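Local coordinates for protein tRNA (guanine-N(1)-)-methyltransferase (Aquifex aeolicus, PDB 1OY5) that probably methylates guanosine-37 of tRNAs at N1, using S-adenosyl-L-methionine as the methyl donor and working as a homodimer, at residues L6-L11 / E108-I113; R44-K49 / Y71-Y76; L65-I70 / D121-K126; P84-T89 / I127-I132. All coordinates share one frame; numbering follows the deposited sequence.

Contact 1. Residues L6-L11 / E108-I113; sequences LRFFVL and ERIMII
Leu11, at the far end of the strand pair 6-11 and 108-113, shows how a side chain bridges two residues of its neighbour. Its CB lies 3.8 Å from Ile112 O, the carbonyl to which the backbone N of Leu11 is also hydrogen-bonded. A chi1 of -86° sets CG anti to the carbonyl carbon, and from there the two branches part. Leu11 crosses Met111 obliquely, its CD1 3.5 Å from Met111 CE, while Leu11 CD2 lies 3.7 Å from CG1 of Ile113, alongside which the leucine runs. Five backbone hydrogen bonds alternate between the strands, from Arg7 N to Glu108 O at one end to Leu11 N and Ile112 O at the other. They pair the two strands in parallel within the sheet of this SPOUT methyltransferase. Phe9 and Met111 share Leu11's face, and Phe9 has the CG of Arg109 at its ring edge. On the opposite face Phe8 lies alongside Ile110, its CE1 3.8 Å from Ile110 CD1. Helix 67-81 packs on the Leu11 face, whereas helix 143-155 touches Leu6, Phe8, Val10 and Ile112.

Contact 2. Residues R44-K49 / Y71-Y76; sequences REFAPK and YEAYDY
Phe46 and Tyr76 cross at about a right angle, and their rings set the geometry of this contact. The ring planes are inclined at 64° with centroids 5.1 Å apart, an edge-to-face pair in which Phe46 supplies the edge and Tyr76 the face. Phe46 CZ stands over the Tyr76 ring near its rim, 3.5 Å from Tyr76 CG, while CE1 comes within 3.5 Å of Tyr76 CB. Tyr76 has CG anti to its backbone N (chi1 164°), which puts the ring across the end of Phe46. One face of the Phe46 ring is taken by the helix backbone: Ala73 CA sits 4.0 Å from the ring centroid in a CH-pi contact. Glu72 completes the seat, its CB 3.7 Å from Phe46 O and its OE1 4.0 Å from Pro48 CG. An alanine at Phe46 would remove the ring and with it the edge-to-face pair and the CH-pi contact, and would probably loosen the loop on the helix. The same helix reaches the dimer partner, Asp75 forming a salt bridge with Arg189 of the second subunit. Phe46 thus meets Glu72, Ala73 and Tyr76, positions i, i+1 and i+4 of the helix, and ties the loop after strand 36-42 to helix 67-81 by loop-to-helix aromatic packing.

Contact 3. Residues L65-I70 / D121-K126; sequences LKPEPI and DERVKK
An Asx turn opens segment 121-126: Asp121 OD2 accepts a hydrogen bond from the backbone N of Arg123, two residues on, and the chain enters a 3-10 turn. Asp121, with CG anti to its backbone N (chi1 174°), is also gripped side-on by Arg123. Arg123 NE meets Asp121 OD2 on its syn lone pair at 2.5 Å, and Arg123 NH2 reaches OD1 from above the carboxylate plane. OD2 thus receives two donors, which would probably favour the ionised carboxylate. Pro67 leans on this ion pair; its CG lies 3.3 Å from Asp121 CG and over one face of the Arg123 guanidinium, 3.4 Å from NH2. The backbone adds one hydrogen bond across the segments, Asp121 N to Leu65 O at 3.1 Å. An alanine at Asp121 would remove both carboxylate oxygens, and would probably unfasten the Asx turn and leave Arg123 less firmly placed against Pro67. The second subunit shares the pair: its Thr183 N donates to Asp121 OD1, and its Pro185 O accepts from Arg123 NH1. Further along, Val124 CG1 meets Ile70 CG2 at 3.9 Å, the side chains crossing at about a right angle. Both touch Ile113, so the start of helix 67-81 and the loop after strand 109-114 are packed together against that strand.

Contact 4. Residues P84-T89 / I127-I132; sequences PFVLIT and IVDMEI
Hydrogen bonds join strand 85-89 to segment 127-132, whose strand 130-131 is at one edge of the sheet within the chain. Val86 carries three: its N gives a nearly straight bond of 2.6 Å to the anti lone pair of Asp129 OD2, and its O accepts from both Asp129 N and Met130 N. Regular parallel pairing follows, with Ile88 N bonded to Met130 O at 3.2 Å and Ile132 N to Ile88 O at 3.1 Å. The aromatic contacts gather round Phe85. Asp129 CB sits over one face of the Phe85 ring in a CH-pi contact, 4.0 Å from the centroid, the carboxylate plane only 9° from that of the ring, while Met130 CE lies at the ring edge, 3.7 Å from Phe85 CZ. Among apolar contacts, Leu87 CD1 reaches Ile132 CG1 at 3.8 Å, and on the other face Ile88 CG2 meets Val128 CG1 at 3.7 Å. Both strands lead toward residues that probably bind S-adenosyl-L-methionine, Thr89 lying near Gly115 and Ile132 near Gly135. Because the Asp129 carboxylate replaces a backbone acceptor for Val86 N, the start of this strand pair probably relies in part on a side chain, and that bond would probably favour the charged acid.

Overall arrangement
From the N terminus, segment 6-11 opens contact 1, which stays open until strand 109-114 returns beside it. Contact 2 opens and closes within that interval, binding the loop after strand 36-42 to helix 67-81. Contact 3 begins at 65-70, before contact 2 closes, and ends at 121-126, so it crosses contacts 1 and 2. Contact 4 starts at strand 85-89, after contact 2 is complete, and crosses both contacts 1 and 3. Contacts 1 and 4 meet in one parallel sheet, where strands 109-114 and 85-89 are neighbours. Helix 67-81 serves contacts 2 and 3, packs on the sheet through Ile70 and Ala73, and brings Tyr71 and Tyr74 against Ile127 of contact 4.

Contact 1. Residues L6-L11 / E108-I113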
loop_
_atom_site.group_PDB
_atom_site.type_symbol
_atom_site.label_atom_id
_atom_site.label_comp_id
_atom_site.label_asym_id
_atom_site.label_seq_id
_atom_site.Cartn_x
_atom_site.Cartn_y
_atom_site.Cartn_z
ATOM N N LEU A 6 17.541 -1.555 -12.962
ATOM C CA LEU A 6 17.019 -0.466 -12.103
ATOM C C LEU A 6 17.276 -0.746 -10.601
ATOM O O LEU A 6 16.919 -1.784 -10.078
ATOM C CB LEU A 6 15.533 -0.231 -12.347
ATOM C CG LEU A 6 14.756 0.643 -11.363
ATOM C CD1 LEU A 6 15.340 1.950 -11.232
ATOM C CD2 LEU A 6 13.343 0.833 -11.831
ATOM N N ARG A 7 17.935 0.172 -9.926
ATOM C CA ARG A 7 18.278 -0.020 -8.514
ATOM C C ARG A 7 17.462 0.870 -7.538
ATOM O O ARG A 7 17.351 2.083 -7.740
ATOM C CB ARG A 7 19.759 0.298 -8.314
ATOM C CG ARG A 7 20.722 -0.620 -8.974
ATOM C CD ARG A 7 22.097 -0.530 -8.365
ATOM N NE ARG A 7 23.034 -1.526 -8.877
ATOM C CZ ARG A 7 23.541 -1.534 -10.109
ATOM N NH1 ARG A 7 23.175 -0.627 -11.006
ATOM N NH2 ARG A 7 24.405 -2.482 -10.469
ATOM N N PHE A 8 16.900 0.244 -6.507
ATOM C CA PHE A 8 16.153 0.929 -5.468
ATOM C C PHE A 8 16.942 0.960 -4.196
ATOM O O PHE A 8 17.661 0.005 -3.864
ATOM C CB PHE A 8 14.839 0.209 -5.151
ATOM C CG PHE A 8 13.758 0.430 -6.158
ATOM C CD1 PHE A 8 13.065 1.634 -6.215
ATOM C CD2 PHE A 8 13.440 -0.574 -7.074
ATOM C CE1 PHE A 8 12.063 1.836 -7.175
ATOM C CE2 PHE A 8 12.406 -0.385 -8.020
ATOM C CZ PHE A 8 11.727 0.822 -8.067
ATOM N N PHE A 9 16.790 2.065 -3.458
ATOM C CA PHE A 9 17.453 2.237 -2.170
ATOM C C PHE A 9 16.360 2.650 -1.210
ATOM O O PHE A 9 15.760 3.691 -1.375
ATOM C CB PHE A 9 18.546 3.283 -2.289
ATOM C CG PHE A 9 19.567 2.936 -3.302
ATOM C CD1 PHE A 9 20.573 2.048 -3.003
ATOM C CD2 PHE A 9 19.489 3.435 -4.582
ATOM C CE1 PHE A 9 21.500 1.710 -3.940
ATOM C CE2 PHE A 9 20.410 3.069 -5.535
ATOM C CZ PHE A 9 21.398 2.209 -5.216
ATOM N N VAL A 10 16.075 1.838 -0.207
ATOM C CA VAL A 10 14.922 2.132 0.643
ATOM C C VAL A 10 15.358 2.466 2.073
ATOM O O VAL A 10 15.738 1.554 2.844
ATOM C CB VAL A 10 13.942 0.934 0.684
ATOM C CG1 VAL A 10 12.689 1.331 1.284
ATOM C CG2 VAL A 10 13.676 0.430 -0.668
ATOM N N LEU A 11 15.289 3.752 2.419
ATOM C CA LEU A 11 15.672 4.226 3.746
ATOM C C LEU A 11 14.545 3.934 4.702
ATOM O O LEU A 11 13.483 4.456 4.565
ATOM C CB LEU A 11 15.926 5.737 3.762
ATOM C CG LEU A 11 17.291 6.294 3.384
ATOM C CD1 LEU A 11 17.718 5.749 2.043
ATOM C CD2 LEU A 11 17.204 7.811 3.352
ATOM N N GLU A 108 17.114 4.972 -13.281
ATOM C CA GLU A 108 18.226 4.063 -13.045
ATOM C C GLU A 108 18.464 3.880 -11.567
ATOM O O GLU A 108 18.827 2.794 -11.133
ATOM C CB GLU A 108 19.531 4.601 -13.683
ATOM C CG GLU A 108 19.619 4.432 -15.201
ATOM C CD GLU A 108 20.834 5.097 -15.821
ATOM O OE1 GLU A 108 21.338 4.588 -16.829
ATOM O OE2 GLU A 108 21.303 6.143 -15.335
ATOM N N ARG A 109 18.272 4.960 -10.805
ATOM C CA ARG A 109 18.464 4.950 -9.368
ATOM C C ARG A 109 17.385 5.700 -8.617
ATOM O O ARG A 109 17.167 6.876 -8.790
ATOM C CB ARG A 109 19.828 5.564 -9.028
ATOM C CG ARG A 109 20.953 4.617 -9.117
ATOM C CD ARG A 109 22.256 5.309 -9.404
ATOM N NE ARG A 109 22.365 5.569 -10.831
ATOM C CZ ARG A 109 22.425 6.766 -11.358
ATOM N NH1 ARG A 109 22.412 7.828 -10.568
ATOM N NH2 ARG A 109 22.481 6.891 -12.673
ATOM N N ILE A 110 16.736 5.004 -7.717
ATOM C CA ILE A 110 15.676 5.600 -6.929
ATOM C C ILE A 110 15.937 5.296 -5.476
ATOM O O ILE A 110 16.262 4.181 -5.110
ATOM C CB ILE A 110 14.331 5.056 -7.370
ATOM C CG1 ILE A 110 14.114 5.370 -8.833
ATOM C CG2 ILE A 110 13.248 5.669 -6.584
ATOM C CD1 ILE A 110 12.898 4.797 -9.407
ATOM N N MET A 111 15.849 6.334 -4.664
ATOM C CA MET A 111 15.983 6.216 -3.242
ATOM C C MET A 111 14.638 6.639 -2.710
ATOM O O MET A 111 14.116 7.685 -3.117
ATOM C CB MET A 111 17.080 7.139 -2.729
ATOM C CG MET A 111 17.005 7.432 -1.235
ATOM S SD MET A 111 18.333 8.435 -0.604
ATOM C CE MET A 111 19.456 7.352 -0.470
ATOM N N ILE A 112 14.068 5.836 -1.827
ATOM C CA ILE A 112 12.780 6.119 -1.227
ATOM C C ILE A 112 12.978 6.254 0.262
ATOM O O ILE A 112 13.407 5.329 0.918
ATOM C CB ILE A 112 11.810 4.986 -1.494
ATOM C CG1 ILE A 112 11.621 4.773 -2.984
ATOM C CG2 ILE A 112 10.483 5.285 -0.852
ATOM C CD1 ILE A 112 10.851 3.496 -3.278
ATOM N N ILE A 113 12.667 7.424 0.789
ATOM C CA ILE A 113 12.820 7.704 2.200
ATOM C C ILE A 113 11.487 7.364 2.842
ATOM O O ILE A 113 10.510 8.025 2.533
ATOM C CB ILE A 113 13.133 9.198 2.420
ATOM C CG1 ILE A 113 14.428 9.587 1.711
ATOM C CG2 ILE A 113 13.297 9.494 3.898
ATOM C CD1 ILE A 113 14.759 11.012 1.770
#

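Contact 2. Residues R44-K49 / Y71-Y76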
loop_
_atom_site.group_PDB
_atom_site.type_symbol
_atom_site.label_atom_id
_atom_site.label_comp_id
_atom_site.label_asym_id
_atom_site.label_seq_id
_atom_site.Cartn_x
_atom_site.Cartn_y
_atom_site.Cartn_z
ATOM N N ARG A 44 19.197 3.220 11.177
ATOM C CA ARG A 44 19.935 3.088 12.377
ATOM C C ARG A 44 21.447 2.946 12.165
ATOM O O ARG A 44 22.200 3.498 12.956
ATOM C CB ARG A 44 19.353 1.944 13.198
ATOM C CG ARG A 44 17.891 2.215 13.596
ATOM C CD ARG A 44 17.075 0.979 13.951
ATOM N NE ARG A 44 17.099 -0.040 12.880
ATOM C CZ ARG A 44 16.931 -1.330 13.123
ATOM N NH1 ARG A 44 16.682 -1.759 14.376
ATOM N NH2 ARG A 44 17.008 -2.205 12.145
ATOM N N GLU A 45 21.887 2.281 11.090
ATOM C CA GLU A 45 23.314 2.066 10.861
ATOM C C GLU A 45 23.934 3.326 10.402
ATOM O O GLU A 45 25.148 3.403 10.298
ATOM C CB GLU A 45 23.642 1.005 9.825
ATOM C CG GLU A 45 22.841 -0.244 9.885
ATOM C CD GLU A 45 23.420 -1.294 10.776
ATOM O OE1 GLU A 45 23.491 -1.124 12.022
ATOM O OE2 GLU A 45 23.764 -2.357 10.222
ATOM N N PHE A 46 23.123 4.326 10.114
ATOM C CA PHE A 46 23.657 5.603 9.659
ATOM C C PHE A 46 23.417 6.709 10.614
ATOM O O PHE A 46 23.646 7.832 10.255
ATOM C CB PHE A 46 23.061 6.006 8.323
ATOM C CG PHE A 46 23.588 5.223 7.185
ATOM C CD1 PHE A 46 24.699 5.656 6.501
ATOM C CD2 PHE A 46 22.982 4.035 6.811
ATOM C CE1 PHE A 46 25.232 4.926 5.448
ATOM C CE2 PHE A 46 23.497 3.275 5.744
ATOM C CZ PHE A 46 24.653 3.747 5.065
ATOM N N ALA A 47 22.934 6.405 11.809
ATOM C CA ALA A 47 22.691 7.424 12.794
ATOM C C ALA A 47 24.050 7.759 13.475
ATOM O O ALA A 47 24.612 6.955 14.236
ATOM C CB ALA A 47 21.661 6.927 13.787
ATOM N N PRO A 48 24.563 8.945 13.199
ATOM C CA PRO A 48 25.789 9.422 13.827
ATOM C C PRO A 48 25.833 9.124 15.345
ATOM O O PRO A 48 26.407 8.114 15.740
ATOM C CB PRO A 48 25.754 10.935 13.518
ATOM C CG PRO A 48 25.022 11.047 12.256
ATOM C CD PRO A 48 24.000 9.955 12.280
ATOM N N LYS A 49 25.269 9.989 16.175
ATOM C CA LYS A 49 25.181 9.741 17.612
ATOM C C LYS A 49 24.099 8.687 17.961
ATOM O O LYS A 49 23.302 8.889 18.835
ATOM C CB LYS A 49 24.890 11.066 18.347
ATOM C CG LYS A 49 25.370 12.320 17.671
ATOM C CD LYS A 49 24.932 13.537 18.466
ATOM C CE LYS A 49 24.281 14.570 17.592
ATOM N NZ LYS A 49 24.297 15.913 18.248
ATOM N N TYR A 71 20.573 12.105 5.746
ATOM C CA TYR A 71 21.569 12.784 4.894
ATOM C C TYR A 71 22.817 11.903 4.720
ATOM O O TYR A 71 23.377 11.775 3.635
ATOM C CB TYR A 71 21.942 14.152 5.466
ATOM C CG TYR A 71 21.182 15.276 4.826
ATOM C CD1 TYR A 71 21.538 15.755 3.568
ATOM C CD2 TYR A 71 20.102 15.862 5.463
ATOM C CE1 TYR A 71 20.843 16.793 2.970
ATOM C CE2 TYR A 71 19.399 16.899 4.873
ATOM C CZ TYR A 71 19.786 17.359 3.625
ATOM O OH TYR A 71 19.090 18.376 3.048
ATOM N N GLU A 72 23.231 11.297 5.814
ATOM C CA GLU A 72 24.319 10.332 5.807
ATOM C C GLU A 72 23.978 9.156 4.844
ATOM O O GLU A 72 24.773 8.760 4.014
ATOM C CB GLU A 72 24.491 9.801 7.233
ATOM C CG GLU A 72 25.896 9.786 7.780
ATOM C CD GLU A 72 26.583 11.110 7.670
ATOM O OE1 GLU A 72 26.371 11.957 8.559
ATOM O OE2 GLU A 72 27.345 11.296 6.685
ATOM N N ALA A 73 22.786 8.600 4.958
ATOM C CA ALA A 73 22.411 7.505 4.088
ATOM C C ALA A 73 22.433 7.926 2.600
ATOM O O ALA A 73 22.889 7.168 1.727
ATOM C CB ALA A 73 21.054 6.997 4.465
ATOM N N TYR A 74 21.892 9.120 2.336
ATOM C CA TYR A 74 21.873 9.717 1.013
ATOM C C TYR A 74 23.310 9.811 0.488
ATOM O O TYR A 74 23.609 9.303 -0.601
ATOM C CB TYR A 74 21.189 11.093 1.084
ATOM C CG TYR A 74 21.214 11.916 -0.197
ATOM C CD1 TYR A 74 22.105 12.967 -0.340
ATOM C CD2 TYR A 74 20.347 11.659 -1.230
ATOM C CE1 TYR A 74 22.151 13.736 -1.481
ATOM C CE2 TYR A 74 20.373 12.425 -2.393
ATOM C CZ TYR A 74 21.296 13.464 -2.499
ATOM O OH TYR A 74 21.400 14.224 -3.620
ATOM N N ASP A 75 24.189 10.435 1.281
ATOM C CA ASP A 75 25.590 10.583 0.937
ATOM C C ASP A 75 26.200 9.254 0.552
ATOM O O ASP A 75 26.840 9.147 -0.485
ATOM C CB ASP A 75 26.398 11.190 2.092
ATOM C CG ASP A 75 26.099 12.663 2.305
ATOM O OD1 ASP A 75 26.592 13.252 3.296
ATOM O OD2 ASP A 75 25.366 13.324 1.540
ATOM N N TYR A 76 26.001 8.244 1.377
ATOM C CA TYR A 76 26.522 6.907 1.113
ATOM C C TYR A 76 26.050 6.409 -0.254
ATOM O O TYR A 76 26.858 5.973 -1.053
ATOM C CB TYR A 76 26.099 5.954 2.248
ATOM C CG TYR A 76 26.213 4.472 1.974
ATOM C CD1 TYR A 76 25.160 3.775 1.410
ATOM C CD2 TYR A 76 27.332 3.764 2.348
ATOM C CE1 TYR A 76 25.236 2.419 1.201
ATOM C CE2 TYR A 76 27.429 2.424 2.140
ATOM C CZ TYR A 76 26.366 1.739 1.558
ATOM O OH TYR A 76 26.419 0.356 1.310
#

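Contact 3. Residues L65-I70 / D121-K126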
loop_
_atom_site.group_PDB
_atom_site.type_symbol
_atom_site.label_atom_id
_atom_site.label_comp_id
_atom_site.label_asym_id
_atom_site.label_seq_id
_atom_site.Cartn_x
_atom_site.Cartn_y
_atom_site.Cartn_z
ATOM N N LEU A 65 11.540 12.135 12.462
ATOM C CA LEU A 65 12.805 11.553 12.037
ATOM C C LEU A 65 13.814 12.629 11.870
ATOM O O LEU A 65 13.524 13.653 11.284
ATOM C CB LEU A 65 12.658 10.822 10.699
ATOM C CG LEU A 65 11.884 9.517 10.776
ATOM C CD1 LEU A 65 11.928 8.861 9.447
ATOM C CD2 LEU A 65 12.492 8.616 11.838
ATOM N N LYS A 66 15.015 12.388 12.357
ATOM C CA LYS A 66 16.089 13.378 12.286
ATOM C C LYS A 66 16.734 13.482 10.919
ATOM O O LYS A 66 16.688 12.530 10.125
ATOM C CB LYS A 66 17.171 13.038 13.307
ATOM C CG LYS A 66 16.669 12.988 14.765
ATOM C CD LYS A 66 17.801 12.647 15.696
ATOM C CE LYS A 66 18.878 13.730 15.637
ATOM N NZ LYS A 66 20.188 13.047 15.546
ATOM N N PRO A 67 17.341 14.628 10.638
ATOM C CA PRO A 67 18.034 14.848 9.355
ATOM C C PRO A 67 19.348 14.101 9.161
ATOM O O PRO A 67 19.630 13.591 8.063
ATOM C CB PRO A 67 18.314 16.351 9.364
ATOM C CG PRO A 67 17.457 16.903 10.467
ATOM C CD PRO A 67 17.318 15.836 11.477
ATOM N N GLU A 68 20.168 14.037 10.201
ATOM C CA GLU A 68 21.522 13.507 10.018
ATOM C C GLU A 68 21.567 12.158 9.333
ATOM O O GLU A 68 22.251 11.992 8.359
ATOM C CB GLU A 68 22.269 13.416 11.346
ATOM C CG GLU A 68 22.375 14.751 12.050
ATOM C CD GLU A 68 21.295 14.963 13.084
ATOM O OE1 GLU A 68 21.629 15.156 14.257
ATOM O OE2 GLU A 68 20.121 14.914 12.710
ATOM N N PRO A 69 20.856 11.183 9.887
ATOM C CA PRO A 69 20.944 9.799 9.410
ATOM C C PRO A 69 20.468 9.650 7.982
ATOM O O PRO A 69 21.061 8.903 7.192
ATOM C CB PRO A 69 20.063 9.030 10.398
ATOM C CG PRO A 69 19.943 9.906 11.552
ATOM C CD PRO A 69 19.966 11.310 11.052
ATOM N N ILE A 70 19.401 10.354 7.640
ATOM C CA ILE A 70 18.932 10.354 6.256
ATOM C C ILE A 70 19.950 11.016 5.317
ATOM O O ILE A 70 20.166 10.554 4.212
ATOM C CB ILE A 70 17.564 11.022 6.163
ATOM C CG1 ILE A 70 16.514 10.149 6.853
ATOM C CG2 ILE A 70 17.181 11.296 4.694
ATOM C CD1 ILE A 70 15.203 10.839 6.947
ATOM N N ASP A 121 12.143 15.614 9.386
ATOM C CA ASP A 121 12.565 16.982 9.545
ATOM C C ASP A 121 12.509 17.584 8.155
ATOM O O ASP A 121 12.983 16.968 7.195
ATOM C CB ASP A 121 13.964 17.031 10.134
ATOM C CG ASP A 121 14.531 18.437 10.201
ATOM O OD1 ASP A 121 14.486 19.059 11.271
ATOM O OD2 ASP A 121 15.088 18.995 9.239
ATOM N N GLU A 122 11.896 18.754 8.028
ATOM C CA GLU A 122 11.766 19.396 6.722
ATOM C C GLU A 122 13.070 19.555 5.950
ATOM O O GLU A 122 13.057 19.501 4.737
ATOM C CB GLU A 122 11.132 20.786 6.864
ATOM C CG GLU A 122 9.627 20.776 6.723
ATOM C CD GLU A 122 9.185 20.495 5.312
ATOM O OE1 GLU A 122 9.429 21.370 4.485
ATOM O OE2 GLU A 122 8.625 19.386 5.047
ATOM N N ARG A 123 14.183 19.763 6.640
ATOM C CA ARG A 123 15.445 20.022 5.960
ATOM C C ARG A 123 15.887 18.874 5.027
ATOM O O ARG A 123 16.821 18.997 4.227
ATOM C CB ARG A 123 16.524 20.340 6.989
ATOM C CG ARG A 123 16.286 21.640 7.733
ATOM C CD ARG A 123 17.079 21.764 9.028
ATOM N NE ARG A 123 16.615 20.825 10.049
ATOM C CZ ARG A 123 17.178 20.662 11.250
ATOM N NH1 ARG A 123 18.237 21.374 11.611
ATOM N NH2 ARG A 123 16.669 19.794 12.107
ATOM N N VAL A 124 15.212 17.744 5.147
ATOM C CA VAL A 124 15.519 16.610 4.310
ATOM C C VAL A 124 15.004 16.899 2.922
ATOM O O VAL A 124 15.550 16.397 1.922
ATOM C CB VAL A 124 14.840 15.364 4.846
ATOM C CG1 VAL A 124 14.801 14.271 3.821
ATOM C CG2 VAL A 124 15.570 14.903 6.103
ATOM N N LYS A 125 13.959 17.724 2.877
ATOM C CA LYS A 125 13.294 18.075 1.636
ATOM C C LYS A 125 14.219 18.672 0.580
ATOM O O LYS A 125 13.898 18.631 -0.578
ATOM C CB LYS A 125 12.141 19.037 1.914
ATOM C CG LYS A 125 10.958 18.407 2.653
ATOM C CD LYS A 125 10.406 17.202 1.915
ATOM C CE LYS A 125 8.971 16.904 2.336
ATOM N NZ LYS A 125 8.732 16.946 3.787
ATOM N N LYS A 126 15.364 19.199 0.963
ATOM C CA LYS A 126 16.277 19.779 0.005
ATOM C C LYS A 126 16.865 18.763 -0.958
ATOM O O LYS A 126 17.357 19.130 -2.010
ATOM C CB LYS A 126 17.412 20.516 0.711
ATOM C CG LYS A 126 16.938 21.605 1.656
ATOM C CD LYS A 126 16.278 22.767 0.928
ATOM C CE LYS A 126 14.764 22.599 0.784
ATOM N NZ LYS A 126 13.995 22.760 2.070
#

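Contact 4. Residues P84-T89 / I127-I132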
loop_
_atom_site.group_PDB
_atom_site.type_symbol
_atom_site.label_atom_id
_atom_site.label_comp_id
_atom_site.label_asym_id
_atom_site.label_seq_id
_atom_site.Cartn_x
_atom_site.Cartn_y
_atom_site.Cartn_z
ATOM N N PRO A 84 20.848 9.366 -6.584
ATOM C CA PRO A 84 19.505 8.871 -6.806
ATOM C C PRO A 84 18.427 9.912 -6.971
ATOM O O PRO A 84 18.475 10.993 -6.366
ATOM C CB PRO A 84 19.253 8.123 -5.515
ATOM C CG PRO A 84 19.867 8.961 -4.550
ATOM C CD PRO A 84 21.120 9.524 -5.147
ATOM N N PHE A 85 17.421 9.556 -7.757
ATOM C CA PHE A 85 16.228 10.359 -7.846
ATOM C C PHE A 85 15.545 10.115 -6.505
ATOM O O PHE A 85 15.265 8.971 -6.176
ATOM C CB PHE A 85 15.375 9.852 -9.000
ATOM C CG PHE A 85 14.093 10.550 -9.142
ATOM C CD1 PHE A 85 12.953 10.016 -8.585
ATOM C CD2 PHE A 85 14.016 11.754 -9.813
ATOM C CE1 PHE A 85 11.747 10.659 -8.724
ATOM C CE2 PHE A 85 12.805 12.413 -9.979
ATOM C CZ PHE A 85 11.675 11.870 -9.453
ATOM N N VAL A 86 15.310 11.144 -5.710
ATOM C CA VAL A 86 14.828 10.902 -4.365
ATOM C C VAL A 86 13.333 11.047 -4.193
ATOM O O VAL A 86 12.752 12.109 -4.448
ATOM C CB VAL A 86 15.568 11.792 -3.318
ATOM C CG1 VAL A 86 15.061 11.501 -1.887
ATOM C CG2 VAL A 86 17.065 11.572 -3.409
ATOM N N LEU A 87 12.734 9.974 -3.687
ATOM C CA LEU A 87 11.301 9.909 -3.459
ATOM C C LEU A 87 11.039 9.673 -1.967
ATOM O O LEU A 87 11.765 8.925 -1.298
ATOM C CB LEU A 87 10.767 8.780 -4.305
ATOM C CG LEU A 87 9.322 8.354 -4.315
ATOM C CD1 LEU A 87 8.421 9.519 -4.698
ATOM C CD2 LEU A 87 9.222 7.237 -5.322
ATOM N N ILE A 88 10.035 10.371 -1.432
ATOM C CA ILE A 88 9.658 10.290 -0.026
ATOM C C ILE A 88 8.208 9.945 0.049
ATOM O O ILE A 88 7.396 10.531 -0.650
ATOM C CB ILE A 88 9.959 11.635 0.710
ATOM C CG1 ILE A 88 9.728 11.530 2.214
ATOM C CG2 ILE A 88 9.114 12.768 0.177
ATOM C CD1 ILE A 88 10.582 12.526 3.046
ATOM N N THR A 89 7.897 8.942 0.858
ATOM C CA THR A 89 6.543 8.543 1.177
ATOM C C THR A 89 6.379 8.854 2.644
ATOM O O THR A 89 7.074 8.259 3.496
ATOM C CB THR A 89 6.370 7.044 1.053
ATOM O OG1 THR A 89 7.288 6.398 1.951
ATOM C CG2 THR A 89 6.765 6.520 -0.318
ATOM N N ILE A 127 16.856 17.492 -0.601
ATOM C CA ILE A 127 17.399 16.486 -1.494
ATOM C C ILE A 127 16.311 15.561 -1.948
ATOM O O ILE A 127 16.622 14.513 -2.499
ATOM C CB ILE A 127 18.475 15.633 -0.804
ATOM C CG1 ILE A 127 17.843 14.809 0.344
ATOM C CG2 ILE A 127 19.623 16.515 -0.359
ATOM C CD1 ILE A 127 18.762 13.917 1.099
ATOM N N VAL A 128 15.048 15.930 -1.719
ATOM C CA VAL A 128 13.909 15.103 -2.118
ATOM C C VAL A 128 13.464 15.671 -3.429
ATOM O O VAL A 128 13.306 16.875 -3.545
ATOM C CB VAL A 128 12.708 15.279 -1.196
ATOM C CG1 VAL A 128 11.481 14.697 -1.839
ATOM C CG2 VAL A 128 12.954 14.652 0.166
ATOM N N ASP A 129 13.250 14.819 -4.415
ATOM C CA ASP A 129 12.827 15.242 -5.742
ATOM C C ASP A 129 11.324 15.205 -5.892
ATOM O O ASP A 129 10.733 16.017 -6.583
ATOM C CB ASP A 129 13.404 14.233 -6.730
ATOM C CG ASP A 129 14.872 14.387 -6.920
ATOM O OD1 ASP A 129 15.263 15.460 -7.397
ATOM O OD2 ASP A 129 15.712 13.501 -6.607
ATOM N N MET A 130 10.707 14.206 -5.285
ATOM C CA MET A 130 9.283 13.981 -5.439
ATOM C C MET A 130 8.658 13.521 -4.127
ATOM O O MET A 130 9.267 12.797 -3.337
ATOM C CB MET A 130 9.059 12.930 -6.518
ATOM C CG MET A 130 7.634 12.771 -6.916
ATOM S SD MET A 130 7.418 11.385 -8.068
ATOM C CE MET A 130 7.950 12.108 -9.561
ATOM N N GLU A 131 7.426 13.941 -3.898
ATOM C CA GLU A 131 6.742 13.569 -2.688
ATOM C C GLU A 131 5.418 12.924 -3.013
ATOM O O GLU A 131 4.628 13.497 -3.704
ATOM C CB GLU A 131 6.517 14.788 -1.821
ATOM C CG GLU A 131 6.060 14.395 -0.443
ATOM C CD GLU A 131 6.238 15.503 0.565
ATOM O OE1 GLU A 131 6.299 15.168 1.782
ATOM O OE2 GLU A 131 6.313 16.686 0.129
ATOM N N ILE A 132 5.200 11.701 -2.538
ATOM C CA ILE A 132 3.927 11.009 -2.731
ATOM C C ILE A 132 2.823 11.732 -1.956
ATOM O O ILE A 132 2.711 11.597 -0.720
ATOM C CB ILE A 132 4.037 9.554 -2.248
ATOM C CG1 ILE A 132 5.035 8.769 -3.100
ATOM C CG2 ILE A 132 2.689 8.867 -2.289
ATOM C CD1 ILE A 132 4.600 8.548 -4.501
#